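Local coordinates for protein tRNA threonylcarbamoyladenosine dehydratase (Escherichia coli, PDB 4D7A) that catalyses the ATP-dependent dehydration of threonylcarbamoyladenosine at position 37 of tRNAs to its cyclic form, and can accept sulfur from the cysteine desulfurase CsdA in vitro, at residues 31-36 and 124-129; 59-64 and 83-88; 147-152 and 199-204. All coordinates share one frame; numbering follows the deposited sequence.

Contact 1: residues 31-36 and 124-129; sequences AHICVV and YVIDAI. With AMP (adenosine monophosphate), chain K.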
loop_
_atom_site.group_PDB
_atom_site.type_symbol
_atom_site.label_atom_id
_atom_site.label_comp_id
_atom_site.label_asym_id
_atom_site.label_seq_id
_atom_site.Cartn_x
_atom_site.Cartn_y
_atom_site.Cartn_z
ATOM N N ALA B 31 -13.790 -3.087 17.588
ATOM C CA ALA B 31 -12.491 -2.518 17.977
ATOM C C ALA B 31 -12.453 -1.007 17.827
ATOM O O ALA B 31 -13.175 -0.430 17.017
ATOM C CB ALA B 31 -11.364 -3.147 17.135
ATOM N N HIS B 32 -11.598 -0.365 18.615
ATOM C CA HIS B 32 -11.366 1.062 18.465
ATOM C C HIS B 32 -9.871 1.255 18.340
ATOM O O HIS B 32 -9.135 1.025 19.294
ATOM C CB HIS B 32 -11.923 1.839 19.661
ATOM C CG HIS B 32 -11.926 3.325 19.465
ATOM N ND1 HIS B 32 -12.445 4.199 20.400
ATOM C CD2 HIS B 32 -11.482 4.089 18.438
ATOM C CE1 HIS B 32 -12.314 5.439 19.958
ATOM N NE2 HIS B 32 -11.736 5.401 18.767
ATOM N N ILE B 33 -9.416 1.675 17.166
ATOM C CA ILE B 33 -7.984 1.807 16.958
ATOM C C ILE B 33 -7.638 3.262 16.715
ATOM O O ILE B 33 -8.365 3.989 16.042
ATOM C CB ILE B 33 -7.512 0.891 15.786
ATOM C CG1 ILE B 33 -7.656 -0.570 16.240
ATOM C CG2 ILE B 33 -6.064 1.199 15.381
ATOM C CD1 ILE B 33 -7.198 -1.613 15.259
ATOM N N CYS B 34 -6.528 3.679 17.305
ATOM C CA CYS B 34 -6.045 5.047 17.215
ATOM C C CYS B 34 -4.842 5.095 16.287
ATOM O O CYS B 34 -3.874 4.351 16.488
ATOM C CB CYS B 34 -5.641 5.554 18.598
ATOM S SG CYS B 34 -5.114 7.290 18.632
ATOM N N VAL B 35 -4.884 5.983 15.298
ATOM C CA VAL B 35 -3.708 6.232 14.454
ATOM C C VAL B 35 -3.163 7.606 14.776
ATOM O O VAL B 35 -3.876 8.604 14.641
ATOM C CB VAL B 35 -4.032 6.169 12.952
ATOM C CG1 VAL B 35 -2.746 6.274 12.137
ATOM C CG2 VAL B 35 -4.734 4.856 12.627
ATOM N N VAL B 36 -1.910 7.657 15.221
ATOM C CA VAL B 36 -1.272 8.933 15.552
ATOM C C VAL B 36 -0.285 9.324 14.456
ATOM O O VAL B 36 0.737 8.654 14.248
ATOM C CB VAL B 36 -0.538 8.888 16.901
ATOM C CG1 VAL B 36 -0.155 10.305 17.300
ATOM C CG2 VAL B 36 -1.424 8.262 17.977
ATOM N N TYR B 124 -5.918 -0.846 20.064
ATOM C CA TYR B 124 -4.559 -0.794 19.529
ATOM C C TYR B 124 -4.207 0.637 19.192
ATOM O O TYR B 124 -5.070 1.424 18.800
ATOM C CB TYR B 124 -4.406 -1.669 18.255
ATOM C CG TYR B 124 -3.264 -2.660 18.378
ATOM C CD1 TYR B 124 -1.944 -2.285 18.094
ATOM C CD2 TYR B 124 -3.502 -3.960 18.790
ATOM C CE1 TYR B 124 -0.895 -3.196 18.220
ATOM C CE2 TYR B 124 -2.461 -4.876 18.923
ATOM C CZ TYR B 124 -1.168 -4.493 18.642
ATOM O OH TYR B 124 -0.156 -5.423 18.809
ATOM N N VAL B 125 -2.927 0.958 19.296
ATOM C CA VAL B 125 -2.435 2.261 18.856
ATOM C C VAL B 125 -1.425 2.043 17.753
ATOM O O VAL B 125 -0.544 1.195 17.890
ATOM C CB VAL B 125 -1.794 3.043 20.022
ATOM C CG1 VAL B 125 -1.228 4.384 19.527
ATOM C CG2 VAL B 125 -2.842 3.271 21.110
ATOM N N ILE B 126 -1.601 2.753 16.638
ATOM C CA ILE B 126 -0.623 2.727 15.551
ATOM C C ILE B 126 0.132 4.054 15.564
ATOM O O ILE B 126 -0.432 5.131 15.293
ATOM C CB ILE B 126 -1.293 2.470 14.191
ATOM C CG1 ILE B 126 -1.977 1.087 14.225
ATOM C CG2 ILE B 126 -0.258 2.533 13.040
ATOM C CD1 ILE B 126 -2.675 0.706 12.958
ATOM N N ASP B 127 1.412 3.968 15.916
ATOM C CA ASP B 127 2.248 5.155 16.036
ATOM C C ASP B 127 2.940 5.427 14.713
ATOM O O ASP B 127 3.860 4.703 14.323
ATOM C CB ASP B 127 3.290 4.987 17.142
ATOM C CG ASP B 127 4.447 5.944 16.982
ATOM O OD1 ASP B 127 4.199 7.084 16.537
ATOM O OD2 ASP B 127 5.600 5.560 17.275
ATOM N N ALA B 128 2.502 6.481 14.033
ATOM C CA ALA B 128 3.064 6.856 12.737
ATOM C C ALA B 128 3.577 8.283 12.801
ATOM O O ALA B 128 3.431 9.055 11.848
ATOM C CB ALA B 128 2.024 6.700 11.624
ATOM N N ILE B 129 4.164 8.629 13.944
ATOM C CA ILE B 129 4.726 9.960 14.187
ATOM C C ILE B 129 6.144 10.051 13.625
ATOM O O ILE B 129 6.926 9.113 13.770
ATOM C CB ILE B 129 4.753 10.278 15.699
ATOM C CG1 ILE B 129 3.346 10.186 16.300
ATOM C CG2 ILE B 129 5.371 11.630 15.964
ATOM C CD1 ILE B 129 3.357 10.173 17.826
HETATM P P AMP K . 5.533 12.224 6.854
HETATM O O1P AMP K . 5.185 11.297 5.721
HETATM O O2P AMP K . 5.726 13.650 6.384
HETATM O O3P AMP K . 6.696 11.762 7.716
HETATM O "O5'" AMP K . 4.249 12.243 7.818
HETATM C "C5'" AMP K . 4.353 12.495 9.231
HETATM C "C4'" AMP K . 3.021 12.861 9.864
HETATM O "O4'" AMP K . 3.070 12.696 11.323
HETATM C "C3'" AMP K . 2.555 14.308 9.612
HETATM O "O3'" AMP K . 1.193 14.319 9.181
HETATM C "C2'" AMP K . 2.655 14.960 10.998
HETATM O "O2'" AMP K . 1.763 16.029 11.237
HETATM C "C1'" AMP K . 2.380 13.780 11.916
HETATM N N9 AMP K . 2.818 14.015 13.301
HETATM C C8 AMP K . 4.042 14.467 13.646
HETATM N N7 AMP K . 4.156 14.650 14.989
HETATM C C5 AMP K . 2.967 14.339 15.533
HETATM C C6 AMP K . 2.410 14.311 16.908
HETATM N N6 AMP K . 3.152 14.669 17.969
HETATM N N1 AMP K . 1.136 13.919 17.084
HETATM C C2 AMP K . 0.366 13.580 16.020
HETATM N N3 AMP K . 0.798 13.576 14.745
HETATM C C4 AMP K . 2.074 13.941 14.425
#
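Three backbone hydrogen bonds join strand 32-36 to strand 124-127 in parallel register, with Cys34 facing Val125 and Val35 facing Ile126. Cys34 N gives to Tyr124 O, Ile126 N to Cys34 O at 2.8 Å, almost straight (176°), and Val36 N to Ile126 O. A fourth, Ala128 N to Val36 O, is more bent (145°) and follows where strand 124-127 ends. There Asp127 OD1 accepts Ile129 N from above its carboxylate plane, an Asx turn, while OD2 is held by Thr151 OG1 and Lys135 NZ.

Apolar packing covers both faces, and beta-branched residues suit these extended backbones. Ile33 runs alongside Tyr124, CG1 lying 4.0 Å from Tyr124 CB, while CG2, placed opposite the backbone N by a chi1 of -68°, meets Ile126 CD1 at 4.2 Å. Shortening Ile33 to an alanine would probably open a gap beside Tyr124 CB and Ile126 CD1. Val36 CG1 sits 3.6 Å from both Ile129 CD1 and C2 of the AMP adenine, and Ile129 CG2 reaches N7 at 3.4 Å.

Leu49 of helix 42-51 packs on Ile33, Val35 and Ile126; Leu138 of helix 132-144 covers Val36 on the other face and touches loop Ile129, and strand 56-60 pairs with the far edge of 32-36.

Contact 2: residues 59-64 and 83-88; sequences LIDMDD and LAKAEV. With AMP (adenosine monophosphate), chain K.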
loop_
_atom_site.group_PDB
_atom_site.type_symbol
_atom_site.label_atom_id
_atom_site.label_comp_id
_atom_site.label_asym_id
_atom_site.label_seq_id
_atom_site.Cartn_x
_atom_site.Cartn_y
_atom_site.Cartn_z
ATOM N N LEU B 59 -8.252 9.473 14.711
ATOM C CA LEU B 59 -7.126 10.026 13.965
ATOM C C LEU B 59 -6.570 11.238 14.698
ATOM O O LEU B 59 -7.320 12.175 15.002
ATOM C CB LEU B 59 -7.548 10.455 12.561
ATOM C CG LEU B 59 -8.266 9.411 11.711
ATOM C CD1 LEU B 59 -8.644 10.030 10.373
ATOM C CD2 LEU B 59 -7.370 8.185 11.511
ATOM N N ILE B 60 -5.269 11.224 14.977
ATOM C CA ILE B 60 -4.643 12.344 15.691
ATOM C C ILE B 60 -3.528 12.986 14.867
ATOM O O ILE B 60 -2.500 12.369 14.603
ATOM C CB ILE B 60 -4.078 11.912 17.068
ATOM C CG1 ILE B 60 -5.146 11.153 17.864
ATOM C CG2 ILE B 60 -3.571 13.154 17.846
ATOM C CD1 ILE B 60 -4.761 10.832 19.325
ATOM N N ASP B 61 -3.753 14.236 14.466
ATOM C CA ASP B 61 -2.780 15.016 13.700
ATOM C C ASP B 61 -3.267 16.461 13.679
ATOM O O ASP B 61 -4.474 16.688 13.663
ATOM C CB ASP B 61 -2.652 14.486 12.260
ATOM C CG ASP B 61 -1.307 14.807 11.620
ATOM O OD1 ASP B 61 -0.740 15.898 11.879
ATOM O OD2 ASP B 61 -0.822 13.966 10.828
ATOM N N MET B 62 -2.352 17.432 13.679
ATOM C CA MET B 62 -2.778 18.828 13.585
ATOM C C MET B 62 -2.352 19.436 12.249
ATOM O O MET B 62 -2.637 20.607 11.983
ATOM C CB MET B 62 -2.210 19.692 14.743
ATOM C CG MET B 62 -3.032 20.960 15.026
ATOM S SD MET B 62 -2.378 22.145 16.235
ATOM C CE MET B 62 -2.059 21.146 17.677
ATOM N N ASP B 63 -1.676 18.658 11.403
ATOM C CA ASP B 63 -1.137 19.209 10.157
ATOM C C ASP B 63 -2.177 19.334 9.051
ATOM O O ASP B 63 -3.221 18.683 9.080
ATOM C CB ASP B 63 0.036 18.365 9.642
ATOM C CG ASP B 63 1.353 18.746 10.284
ATOM O OD1 ASP B 63 1.353 19.627 11.167
ATOM O OD2 ASP B 63 2.390 18.164 9.901
ATOM N N ASP B 64 -1.868 20.188 8.081
ATOM C CA ASP B 64 -2.718 20.399 6.917
ATOM C C ASP B 64 -2.163 19.666 5.696
ATOM O O ASP B 64 -0.960 19.401 5.624
ATOM C CB ASP B 64 -2.827 21.897 6.616
ATOM C CG ASP B 64 -3.507 22.665 7.735
ATOM O OD1 ASP B 64 -4.363 22.080 8.429
ATOM O OD2 ASP B 64 -3.175 23.853 7.930
ATOM N N LEU B 83 -6.504 21.835 3.590
ATOM C CA LEU B 83 -7.443 21.314 4.579
ATOM C C LEU B 83 -6.701 20.505 5.637
ATOM O O LEU B 83 -5.578 20.064 5.408
ATOM C CB LEU B 83 -8.511 20.458 3.903
ATOM C CG LEU B 83 -9.328 21.171 2.817
ATOM C CD1 LEU B 83 -10.325 20.223 2.178
ATOM C CD2 LEU B 83 -10.030 22.398 3.393
ATOM N N ALA B 84 -7.314 20.336 6.805
ATOM C CA ALA B 84 -6.710 19.541 7.867
ATOM C C ALA B 84 -6.647 18.072 7.451
ATOM O O ALA B 84 -7.651 17.497 7.024
ATOM C CB ALA B 84 -7.490 19.707 9.174
ATOM N N LYS B 85 -5.462 17.474 7.555
ATOM C CA LYS B 85 -5.261 16.085 7.152
ATOM C C LYS B 85 -6.217 15.103 7.815
ATOM O O LYS B 85 -6.799 14.241 7.149
ATOM C CB LYS B 85 -3.841 15.623 7.468
ATOM C CG LYS B 85 -2.762 16.195 6.625
ATOM C CD LYS B 85 -1.438 15.582 7.056
ATOM C CE LYS B 85 -0.289 16.107 6.217
ATOM N NZ LYS B 85 0.971 15.415 6.565
ATOM N N ALA B 86 -6.344 15.217 9.134
ATOM C CA ALA B 86 -7.151 14.264 9.891
ATOM C C ALA B 86 -8.625 14.351 9.505
ATOM O O ALA B 86 -9.304 13.325 9.386
ATOM C CB ALA B 86 -6.966 14.479 11.378
ATOM N N GLU B 87 -9.113 15.567 9.277
ATOM C CA GLU B 87 -10.505 15.764 8.895
ATOM C C GLU B 87 -10.756 15.246 7.470
ATOM O O GLU B 87 -11.799 14.639 7.189
ATOM C CB GLU B 87 -10.892 17.238 8.990
ATOM C CG GLU B 87 -12.373 17.453 8.779
ATOM C CD GLU B 87 -13.199 16.670 9.787
ATOM O OE1 GLU B 87 -12.750 16.546 10.948
ATOM O OE2 GLU B 87 -14.274 16.150 9.415
ATOM N N VAL B 88 -9.816 15.509 6.564
ATOM C CA VAL B 88 -9.898 14.966 5.202
ATOM C C VAL B 88 -9.951 13.439 5.227
ATOM O O VAL B 88 -10.764 12.807 4.535
ATOM C CB VAL B 88 -8.700 15.411 4.337
ATOM C CG1 VAL B 88 -8.714 14.677 3.005
ATOM C CG2 VAL B 88 -8.747 16.913 4.103
HETATM P P AMP K . 5.533 12.224 6.854
HETATM O O1P AMP K . 5.185 11.297 5.721
HETATM O O2P AMP K . 5.726 13.650 6.384
HETATM O O3P AMP K . 6.696 11.762 7.716
HETATM O "O5'" AMP K . 4.249 12.243 7.818
HETATM C "C5'" AMP K . 4.353 12.495 9.231
HETATM C "C4'" AMP K . 3.021 12.861 9.864
HETATM O "O4'" AMP K . 3.070 12.696 11.323
HETATM C "C3'" AMP K . 2.555 14.308 9.612
HETATM O "O3'" AMP K . 1.193 14.319 9.181
HETATM C "C2'" AMP K . 2.655 14.960 10.998
HETATM O "O2'" AMP K . 1.763 16.029 11.237
HETATM C "C1'" AMP K . 2.380 13.780 11.916
HETATM N N9 AMP K . 2.818 14.015 13.301
HETATM C C8 AMP K . 4.042 14.467 13.646
HETATM N N7 AMP K . 4.156 14.650 14.989
HETATM C C5 AMP K . 2.967 14.339 15.533
HETATM C C6 AMP K . 2.410 14.311 16.908
HETATM N N6 AMP K . 3.152 14.669 17.969
HETATM N N1 AMP K . 1.136 13.919 17.084
HETATM C C2 AMP K . 0.366 13.580 16.020
HETATM N N3 AMP K . 0.798 13.576 14.745
HETATM C C4 AMP K . 2.074 13.941 14.425
HETATM O O HOH W 1 -4.902 17.221 10.766
#
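Asp61, Asp63 and Lys85 meet around the ribose of AMP. Asp61 spans the diol: OD2 accepts from AMP O3' at 2.6 Å, and OD1 lies 2.6 Å from AMP O2'. Asp63 OD2 is equally near O2', so two carboxylates compete for one hydroxyl proton. From the other segment Lys85 NZ gives to AMP O3' at 2.8 Å. Its chain is extended beyond CG, which carries the amine past Asp63 CB to the sugar, with CE passing 3.4 Å from Asp64 O.

Lys85 N donates to Asp63 O at 3.0 Å, tying the start of helix 85-96 to the loop after strand 56-60. Asp61 OD1 also takes Asp63 N, from above the carboxylate plane, in an Asx turn that probably helps set both acids beside the same hydroxyl. A water donates to Asp63 O and accepts from Ala86 N, and small Ala86 lets the helix settle against Leu59 CB. Farther out, Ile38 N holds Asp61 OD2 and Gln73 OE1 receives from Lys85 NZ.

An acid after the second strand gripping the ribose diol is familiar from Rossmann-type nucleotide sites. The lysine stays 4.5 Å from Asp63 OD2 at NZ, beyond a salt bridge, yet its charge probably offsets the nearby carboxylates.

Contact 3: residues 147-152 and 199-204; sequences IPLVTT and LGVDCV. With GOL (glycerol), chain L.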
loop_
_atom_site.group_PDB
_atom_site.type_symbol
_atom_site.label_atom_id
_atom_site.label_comp_id
_atom_site.label_asym_id
_atom_site.label_seq_id
_atom_site.Cartn_x
_atom_site.Cartn_y
_atom_site.Cartn_z
ATOM N N ILE B 147 -0.695 -0.726 26.859
ATOM C CA ILE B 147 -1.595 -0.432 25.746
ATOM C C ILE B 147 -0.986 -1.021 24.480
ATOM O O ILE B 147 0.173 -0.722 24.177
ATOM C CB ILE B 147 -1.809 1.084 25.573
ATOM C CG1 ILE B 147 -2.462 1.686 26.828
ATOM C CG2 ILE B 147 -2.661 1.369 24.350
ATOM C CD1 ILE B 147 -2.484 3.190 26.806
ATOM N N PRO B 148 -1.734 -1.875 23.757
ATOM C CA PRO B 148 -1.138 -2.497 22.567
ATOM C C PRO B 148 -0.735 -1.433 21.563
ATOM O O PRO B 148 -1.546 -0.562 21.231
ATOM C CB PRO B 148 -2.277 -3.379 22.008
ATOM C CG PRO B 148 -3.156 -3.645 23.192
ATOM C CD PRO B 148 -3.101 -2.368 24.004
ATOM N N LEU B 149 0.511 -1.487 21.107
ATOM C CA LEU B 149 1.023 -0.448 20.241
ATOM C C LEU B 149 1.945 -1.073 19.198
ATOM O O LEU B 149 2.668 -2.030 19.472
ATOM C CB LEU B 149 1.766 0.633 21.043
ATOM C CG LEU B 149 2.452 1.738 20.220
ATOM C CD1 LEU B 149 2.281 3.115 20.859
ATOM C CD2 LEU B 149 3.925 1.429 20.018
ATOM N N VAL B 150 1.893 -0.559 17.985
ATOM C CA VAL B 150 2.928 -0.886 17.019
ATOM C C VAL B 150 3.469 0.427 16.503
ATOM O O VAL B 150 2.709 1.363 16.226
ATOM C CB VAL B 150 2.410 -1.807 15.866
ATOM C CG1 VAL B 150 1.162 -1.244 15.184
ATOM C CG2 VAL B 150 3.540 -2.088 14.859
ATOM N N THR B 151 4.793 0.530 16.449
ATOM C CA THR B 151 5.389 1.758 16.001
ATOM C C THR B 151 6.064 1.519 14.660
ATOM O O THR B 151 6.159 0.387 14.167
ATOM C CB THR B 151 6.392 2.335 17.034
ATOM O OG1 THR B 151 6.829 3.630 16.591
ATOM C CG2 THR B 151 7.592 1.417 17.208
ATOM N N THR B 152 6.429 2.613 14.022
ATOM C CA THR B 152 7.031 2.532 12.704
ATOM C C THR B 152 8.304 3.345 12.717
ATOM O O THR B 152 8.352 4.428 13.300
ATOM C CB THR B 152 6.052 3.036 11.601
ATOM O OG1 THR B 152 5.489 4.297 11.988
ATOM C CG2 THR B 152 4.904 2.061 11.427
ATOM N N LEU B 199 13.235 -3.993 24.028
ATOM C CA LEU B 199 12.520 -2.875 24.642
ATOM C C LEU B 199 11.047 -3.206 24.906
ATOM O O LEU B 199 10.360 -2.474 25.616
ATOM C CB LEU B 199 12.611 -1.628 23.754
ATOM C CG LEU B 199 13.965 -0.914 23.806
ATOM C CD1 LEU B 199 14.079 0.124 22.705
ATOM C CD2 LEU B 199 14.144 -0.254 25.163
ATOM N N GLY B 200 10.563 -4.302 24.336
ATOM C CA GLY B 200 9.167 -4.671 24.501
ATOM C C GLY B 200 8.249 -3.744 23.716
ATOM O O GLY B 200 7.130 -3.456 24.128
ATOM N N VAL B 201 8.741 -3.274 22.575
ATOM C CA VAL B 201 7.977 -2.415 21.664
ATOM C C VAL B 201 8.108 -2.962 20.249
ATOM O O VAL B 201 9.219 -3.093 19.740
ATOM C CB VAL B 201 8.482 -0.948 21.701
ATOM C CG1 VAL B 201 7.702 -0.064 20.725
ATOM C CG2 VAL B 201 8.413 -0.382 23.119
ATOM N N ASP B 202 6.983 -3.287 19.613
ATOM C CA ASP B 202 7.002 -3.815 18.241
ATOM C C ASP B 202 7.179 -2.689 17.224
ATOM O O ASP B 202 6.449 -1.706 17.263
ATOM C CB ASP B 202 5.695 -4.562 17.925
ATOM C CG ASP B 202 5.476 -5.802 18.786
ATOM O OD1 ASP B 202 6.446 -6.323 19.375
ATOM O OD2 ASP B 202 4.313 -6.278 18.846
ATOM N N CYS B 203 8.111 -2.853 16.284
ATOM C CA CYS B 203 8.442 -1.775 15.349
ATOM C C CYS B 203 8.536 -2.261 13.890
ATOM O O CYS B 203 9.255 -3.205 13.594
ATOM C CB CYS B 203 9.773 -1.126 15.760
ATOM S SG CYS B 203 10.230 0.308 14.764
ATOM N N VAL B 204 7.812 -1.609 12.992
ATOM C CA VAL B 204 7.953 -1.868 11.561
ATOM C C VAL B 204 9.216 -1.164 11.056
ATOM O O VAL B 204 9.411 0.020 11.302
ATOM C CB VAL B 204 6.740 -1.379 10.770
ATOM C CG1 VAL B 204 6.876 -1.798 9.271
ATOM C CG2 VAL B 204 5.446 -1.956 11.364
HETATM C C1 GOL L . 4.428 -3.351 21.564
HETATM C C2 GOL L . 3.564 -3.532 22.844
HETATM O O2 GOL L . 2.185 -3.566 22.503
HETATM C C3 GOL L . 3.820 -2.371 23.823
HETATM O O3 GOL L . 2.689 -2.031 24.621
HETATM O O HOH W 2 2.335 -4.561 18.491
#
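Thr151 and Val204 owe their packing to their first torsions. In Thr151 a chi1 of -173° sets OG1 opposite the backbone N and leaves CG2 wedged between N and the carbonyl carbon, where it faces strand 202-206; in Val204, at -175°, CG2 lies beside the backbone N and reaches Val150. Strands 149-152 and 202-206 run parallel and extend the Rossmann-like sheet of this ThiF-family fold beyond its nucleotide-binding half.

Thr151 supplies both backbone hydrogen bonds of the pair. Its N gives to Asp202 O in an essentially straight bond (179°), and its O receives Val204 N at 2.8 Å, the donor tilted from the carbonyl plane.

Thr151 CG2 comes 3.6 Å from Cys203 CB and touches Val201 CG1, which Leu149 CD2 also meets; the threonine hydroxyl turns instead to Asp127 OD2. On the opposite face Val150 CG2 packs against Val204 CG2 at 4.0 Å, and Thr152 CG2 lies alongside Val204, its OG1 bonded to Asp127 O. Threonine suits these positions: a methyl for the neighbouring strand, a hydroxyl for strand 124-127. Helix 242-266 covers Val204 through Phe248, Val251 and Ala252.

Where the strands splay apart, a glycerol, probably from the crystallisation liquor, accepts Leu149 N at its O2, and His255 NE2 bonds Asp202 OD2. A water bridges the segments there, giving to Leu149 O at 2.7 Å and to Asp202 OD2 at 2.6 Å.

In the fold
All three contacts belong to one sheet, ordered 101-105, 56-60, 32-36, 124-127, 149-152, 202-206, 164-168. Contact 1 holds its middle; contact 2, nested in the chain loop that contact 1 closes, lies toward one edge, its centre about 14 Å away, and contact 3 lies toward the other, about 11 Å from contact 1 between centres. A probable hydrogen bond from Ile60 N to Val35 O (3.0 Å) joins contacts 1 and 2, which share AMP: one meets the adenine, the other the ribose. Asp127 and Thr151 link contacts 1 and 3. Contacts 2 and 3 stay about 11 Å apart at their nearest atoms, and the Thr152 side chain is about 9 Å from AMP.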